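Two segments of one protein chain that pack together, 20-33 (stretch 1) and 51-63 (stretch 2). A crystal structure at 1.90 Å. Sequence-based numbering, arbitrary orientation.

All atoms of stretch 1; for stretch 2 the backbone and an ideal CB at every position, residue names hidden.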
# COMPACT_ATOMS: atom_id res chain seq x y z
N ILE A 20 2.46 -16.41 -7.52
CA ILE A 20 1.75 -15.21 -7.11
C ILE A 20 1.68 -14.20 -8.24
O ILE A 20 0.59 -13.77 -8.63
CB ILE A 20 2.44 -14.57 -5.86
CG1 ILE A 20 2.24 -15.49 -4.65
CG2 ILE A 20 1.91 -13.16 -5.60
CD1 ILE A 20 3.16 -15.17 -3.49
N GLN A 21 2.83 -13.88 -8.82
CA GLN A 21 2.90 -12.91 -9.91
C GLN A 21 2.12 -13.32 -11.16
O GLN A 21 1.54 -12.48 -11.85
CB GLN A 21 4.35 -12.57 -10.21
CG GLN A 21 5.04 -11.86 -9.04
CD GLN A 21 4.25 -10.66 -8.52
OE1 GLN A 21 3.73 -9.85 -9.30
NE2 GLN A 21 4.14 -10.54 -7.20
N LYS A 22 2.11 -14.62 -11.45
CA LYS A 22 1.36 -15.12 -12.59
C LYS A 22 -0.13 -14.91 -12.32
O LYS A 22 -0.88 -14.42 -13.18
CB LYS A 22 1.67 -16.60 -12.78
CG LYS A 22 0.85 -17.31 -13.82
CD LYS A 22 1.32 -18.74 -13.96
CE LYS A 22 0.50 -19.50 -14.97
NZ LYS A 22 -0.88 -19.72 -14.49
N ARG A 23 -0.57 -15.26 -11.12
CA ARG A 23 -1.98 -15.12 -10.74
C ARG A 23 -2.43 -13.66 -10.79
O ARG A 23 -3.53 -13.34 -11.25
CB ARG A 23 -2.21 -15.67 -9.34
CG ARG A 23 -3.68 -15.77 -8.97
CD ARG A 23 -4.39 -16.79 -9.84
NE ARG A 23 -5.83 -16.79 -9.62
CZ ARG A 23 -6.73 -16.57 -10.56
NH1 ARG A 23 -6.35 -16.35 -11.81
NH2 ARG A 23 -8.02 -16.55 -10.24
N ILE A 24 -1.58 -12.77 -10.29
CA ILE A 24 -1.89 -11.35 -10.30
C ILE A 24 -2.07 -10.83 -11.72
O ILE A 24 -2.98 -10.04 -11.98
CB ILE A 24 -0.79 -10.55 -9.55
CG1 ILE A 24 -0.95 -10.78 -8.05
CG2 ILE A 24 -0.86 -9.06 -9.89
CD1 ILE A 24 0.02 -10.01 -7.22
N ARG A 25 -1.24 -11.29 -12.66
CA ARG A 25 -1.37 -10.85 -14.04
C ARG A 25 -2.70 -11.35 -14.58
O ARG A 25 -3.37 -10.63 -15.31
CB ARG A 25 -0.23 -11.38 -14.91
CG ARG A 25 1.11 -10.71 -14.64
CD ARG A 25 2.14 -11.06 -15.73
NE ARG A 25 2.52 -12.47 -15.72
CZ ARG A 25 3.54 -12.97 -15.03
NH1 ARG A 25 4.29 -12.17 -14.28
NH2 ARG A 25 3.80 -14.27 -15.07
N GLU A 26 -3.08 -12.57 -14.21
CA GLU A 26 -4.35 -13.16 -14.66
C GLU A 26 -5.54 -12.37 -14.10
O GLU A 26 -6.50 -12.09 -14.83
CB GLU A 26 -4.45 -14.62 -14.20
CG GLU A 26 -3.44 -15.54 -14.86
CD GLU A 26 -3.42 -16.94 -14.28
OE1 GLU A 26 -3.96 -17.16 -13.18
OE2 GLU A 26 -2.83 -17.83 -14.92
N LEU A 27 -5.47 -12.03 -12.82
CA LEU A 27 -6.53 -11.26 -12.17
C LEU A 27 -6.64 -9.87 -12.78
O LEU A 27 -7.75 -9.42 -13.09
CB LEU A 27 -6.28 -11.15 -10.66
CG LEU A 27 -6.58 -12.43 -9.87
CD1 LEU A 27 -6.17 -12.25 -8.41
CD2 LEU A 27 -8.06 -12.77 -9.99
N ALA A 28 -5.51 -9.21 -12.98
CA ALA A 28 -5.49 -7.87 -13.56
C ALA A 28 -6.17 -7.87 -14.93
O ALA A 28 -6.91 -6.94 -15.25
CB ALA A 28 -4.05 -7.37 -13.67
N ALA A 29 -5.95 -8.92 -15.71
CA ALA A 29 -6.56 -9.04 -17.03
C ALA A 29 -8.07 -9.17 -16.87
O ALA A 29 -8.84 -8.54 -17.60
CB ALA A 29 -6.02 -10.27 -17.74
N GLU A 30 -8.47 -9.97 -15.90
CA GLU A 30 -9.89 -10.18 -15.64
C GLU A 30 -10.57 -8.90 -15.16
O GLU A 30 -11.67 -8.56 -15.61
CB GLU A 30 -10.05 -11.29 -14.61
CG GLU A 30 -11.12 -12.27 -15.00
CD GLU A 30 -11.59 -13.13 -13.84
OE1 GLU A 30 -10.73 -13.59 -13.05
OE2 GLU A 30 -12.82 -13.33 -13.73
N LEU A 31 -9.90 -8.18 -14.27
CA LEU A 31 -10.43 -6.93 -13.73
C LEU A 31 -10.59 -5.87 -14.82
O LEU A 31 -11.59 -5.16 -14.85
CB LEU A 31 -9.53 -6.40 -12.62
CG LEU A 31 -9.42 -7.30 -11.38
CD1 LEU A 31 -8.39 -6.74 -10.41
CD2 LEU A 31 -10.78 -7.41 -10.73
N THR A 32 -9.59 -5.77 -15.70
CA THR A 32 -9.61 -4.79 -16.79
C THR A 32 -10.86 -4.95 -17.67
O THR A 32 -11.48 -3.97 -18.08
CB THR A 32 -8.35 -4.94 -17.66
OG1 THR A 32 -7.19 -4.71 -16.84
CG2 THR A 32 -8.36 -3.93 -18.79
N GLU A 33 -11.22 -6.20 -17.91
CA GLU A 33 -12.38 -6.55 -18.71
C GLU A 33 -13.61 -5.78 -18.21
O GLU A 33 -14.28 -5.09 -18.98
CB GLU A 33 -12.63 -8.05 -18.55
CG GLU A 33 -13.27 -8.73 -19.74
CD GLU A 33 -12.25 -9.17 -20.78
OE1 GLU A 33 -11.06 -9.32 -20.43
OE2 GLU A 33 -12.66 -9.38 -21.95
N UNK A 51 0.11 -5.52 -0.15
CA UNK A 51 1.09 -6.04 -1.09
C UNK A 51 0.37 -6.45 -2.36
O UNK A 51 0.73 -6.02 -3.45
CB UNK A 51 1.86 -7.22 -0.49
N UNK A 52 -0.66 -7.27 -2.19
CA UNK A 52 -1.50 -7.76 -3.26
C UNK A 52 -2.10 -6.59 -4.04
O UNK A 52 -2.10 -6.58 -5.27
CB UNK A 52 -2.60 -8.66 -2.70
N UNK A 53 -2.58 -5.60 -3.29
CA UNK A 53 -3.21 -4.40 -3.86
C UNK A 53 -2.28 -3.60 -4.76
O UNK A 53 -2.62 -3.30 -5.91
CB UNK A 53 -3.72 -3.50 -2.73
N UNK A 54 -1.10 -3.24 -4.25
CA UNK A 54 -0.17 -2.47 -5.07
C UNK A 54 0.32 -3.27 -6.28
O UNK A 54 0.53 -2.70 -7.35
CB UNK A 54 1.02 -2.02 -4.22
N UNK A 55 0.50 -4.58 -6.12
CA UNK A 55 0.95 -5.40 -7.25
C UNK A 55 -0.09 -5.44 -8.35
O UNK A 55 0.25 -5.41 -9.54
CB UNK A 55 1.27 -6.82 -6.79
N UNK A 56 -1.37 -5.46 -7.96
CA UNK A 56 -2.47 -5.46 -8.91
C UNK A 56 -2.50 -4.13 -9.66
O UNK A 56 -2.61 -4.10 -10.89
CB UNK A 56 -3.80 -5.71 -8.20
N UNK A 57 -2.43 -3.04 -8.90
CA UNK A 57 -2.47 -1.69 -9.47
C UNK A 57 -1.34 -1.43 -10.47
O UNK A 57 -1.50 -0.61 -11.37
CB UNK A 57 -2.40 -0.65 -8.35
N UNK A 58 -0.23 -2.14 -10.33
CA UNK A 58 0.89 -1.98 -11.25
C UNK A 58 0.54 -2.57 -12.62
O UNK A 58 1.25 -2.35 -13.60
CB UNK A 58 2.15 -2.65 -10.69
N UNK A 59 -0.55 -3.33 -12.67
CA UNK A 59 -0.99 -3.95 -13.91
C UNK A 59 -2.28 -3.36 -14.43
O UNK A 59 -2.81 -3.85 -15.42
CB UNK A 59 -1.16 -5.46 -13.71
N UNK A 60 -2.82 -2.36 -13.76
CA UNK A 60 -4.07 -1.76 -14.20
C UNK A 60 -3.79 -0.48 -14.97
O UNK A 60 -3.51 0.57 -14.40
CB UNK A 60 -4.99 -1.48 -13.01
N UNK A 61 -3.96 -0.57 -16.28
CA UNK A 61 -3.69 0.53 -17.19
C UNK A 61 -4.90 1.41 -17.51
O UNK A 61 -5.18 1.67 -18.67
CB UNK A 61 -3.12 -0.03 -18.49
N UNK A 62 -5.61 1.86 -16.48
CA UNK A 62 -6.78 2.72 -16.68
C UNK A 62 -7.01 3.60 -15.46
O UNK A 62 -6.41 3.39 -14.40
CB UNK A 62 -8.03 1.88 -16.97
N UNK A 63 -7.84 4.63 -15.62
CA UNK A 63 -8.15 5.55 -14.53
C UNK A 63 -8.96 4.84 -13.45
O UNK A 63 -9.97 4.19 -13.73
CB UNK A 63 -8.91 6.77 -15.05

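Stretch 1 is a single helix, and the helix at the start of stretch 2 crosses it at 60°, with axes 9.6 Å apart at closest approach. Positions 51, 53 and 54 have nothing of stretch 1 within 5.5 Å of their ideal CB; they are Phe51, Tyr53 and Thr54.

At position 52 the CA-to-CB bond points sideways, and its ideal CB lies 5.4 Å from Ile24 CD1. A long apolar side chain, aliphatic or aromatic, could reach back to Ile24 and Leu27. The residue is Phe52, chi1 t, whose ring meets both at its edge: CZ is 3.8 Å from Leu27 CD1, and CD1 is 4.1 Å from Ile24 CD1.

Position 55 points toward stretch 1, its ideal CB only 3.5 Å from Ile24 CD1. Close by lies the amide of Gln21, so a short polar residue such as Asp, Asn or Ser would fit. Asp55 accepts a hydrogen bond on OD2 from Gln21 NE2 (3.2 Å, 163°), the sole direct hydrogen bond between the stretches.

Position 56 starts sideways, above a hollow formed by Ile24, Leu27, Ala28 and Leu31. Leu, Met or Ile would be plausible. Leu56 enters as a knob into this hole; its CD2 lies 4.0 Å from Ile24 CG2 and 4.1 Å from Leu31 CD1.

Positions 57 and 58, the first pointing away and the second sideways, have no stretch 1 atom near their ideal CB. They are Leu57, which opens a type I turn ending at 60, and Lys58, which forms a weak salt bridge with Asp55.

Position 59 points toward the helix where the backbones come closest, its ideal CB 3.5 Å from Ala28 CB. The small Ala28 permits this approach; a flat or flexible side chain would suit. His59, chi1 m, places CB 3.4 Å from Ala28 CB and NE2 3.8 Å from Arg25 CG, while its ND1 donates to Asp55 O (2.7 Å), tying the ring back to the preceding helix.

From position 60, sideways, a medium apolar group could reach Ala28. Leu60 does so, CD1 lying 3.9 Å from Ala28 CB.

Position 61, sideways and unconstrained by stretch 1, is Asp61. Its N donates to a water that in turn donates to Thr32 OG1 (water O to OG1, 2.8 Å), bridging the stretches.

Position 62, extended, points toward stretch 1 from beyond 5.5 Å, favouring a large side chain. Phe62 presents its ring edge, CE2 3.6 Å from Thr32 OG1. Position 63, out of reach, is Gln63.

Stretch 2, residues 51-63: FFYTDLLKHLDFQ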
# COMPACT_ATOMS: atom_id res chain seq x y z
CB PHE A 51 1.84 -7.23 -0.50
CG PHE A 51 2.83 -6.86 0.56
CD1 PHE A 51 2.44 -6.16 1.69
CD2 PHE A 51 4.17 -7.21 0.43
CE1 PHE A 51 3.36 -5.80 2.68
CE2 PHE A 51 5.10 -6.85 1.41
CZ PHE A 51 4.69 -6.15 2.54
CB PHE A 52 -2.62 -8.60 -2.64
CG PHE A 52 -3.68 -9.06 -3.61
CD1 PHE A 52 -3.33 -9.62 -4.84
CD2 PHE A 52 -5.03 -8.98 -3.26
CE1 PHE A 52 -4.31 -10.12 -5.70
CE2 PHE A 52 -6.03 -9.48 -4.12
CZ PHE A 52 -5.67 -10.05 -5.34
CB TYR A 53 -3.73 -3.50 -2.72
CG TYR A 53 -4.47 -2.25 -3.16
CD1 TYR A 53 -5.80 -2.31 -3.56
CD2 TYR A 53 -3.86 -0.99 -3.11
CE1 TYR A 53 -6.52 -1.15 -3.88
CE2 TYR A 53 -4.57 0.17 -3.42
CZ TYR A 53 -5.90 0.08 -3.81
OH TYR A 53 -6.60 1.23 -4.10
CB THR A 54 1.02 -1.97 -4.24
OG1 THR A 54 1.71 -3.09 -3.69
CG2 THR A 54 0.54 -1.06 -3.12
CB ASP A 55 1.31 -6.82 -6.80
CG ASP A 55 2.73 -6.91 -6.26
OD1 ASP A 55 3.52 -5.96 -6.43
OD2 ASP A 55 3.08 -7.95 -5.65
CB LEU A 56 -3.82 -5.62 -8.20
CG LEU A 56 -4.42 -7.00 -7.92
CD1 LEU A 56 -5.75 -6.77 -7.23
CD2 LEU A 56 -4.62 -7.81 -9.21
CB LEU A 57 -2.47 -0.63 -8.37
CG LEU A 57 -3.83 -0.06 -7.94
CD1 LEU A 57 -4.84 -1.16 -7.66
CD2 LEU A 57 -3.64 0.83 -6.73
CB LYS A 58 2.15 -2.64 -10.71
CG LYS A 58 2.76 -1.91 -9.55
CD LYS A 58 3.84 -2.75 -8.93
CE LYS A 58 4.40 -2.06 -7.70
NZ LYS A 58 5.25 -3.02 -6.94
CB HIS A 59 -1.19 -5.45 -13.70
CG HIS A 59 0.08 -6.17 -13.36
ND1 HIS A 59 0.57 -6.24 -12.08
CD2 HIS A 59 0.97 -6.81 -14.14
CE1 HIS A 59 1.72 -6.89 -12.08
NE2 HIS A 59 1.99 -7.25 -13.32
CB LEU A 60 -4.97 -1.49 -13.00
CG LEU A 60 -6.03 -2.52 -12.60
CD1 LEU A 60 -5.75 -3.90 -13.14
CD2 LEU A 60 -6.14 -2.53 -11.10
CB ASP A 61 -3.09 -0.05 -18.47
CG ASP A 61 -2.36 0.99 -19.30
OD1 ASP A 61 -1.78 1.93 -18.71
OD2 ASP A 61 -2.37 0.86 -20.54
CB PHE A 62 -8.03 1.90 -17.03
CG PHE A 62 -8.35 0.80 -16.06
CD1 PHE A 62 -9.10 1.04 -14.91
CD2 PHE A 62 -7.94 -0.51 -16.32
CE1 PHE A 62 -9.43 0.01 -14.04
CE2 PHE A 62 -8.28 -1.56 -15.45
CZ PHE A 62 -9.02 -1.30 -14.31
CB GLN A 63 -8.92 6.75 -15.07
CG GLN A 63 -9.21 7.82 -14.05
CD GLN A 63 -9.96 8.99 -14.65
OE1 GLN A 63 -10.88 8.81 -15.43
NE2 GLN A 63 -9.55 10.19 -14.29
O HOH W 1 -5.16 -2.84 -17.55
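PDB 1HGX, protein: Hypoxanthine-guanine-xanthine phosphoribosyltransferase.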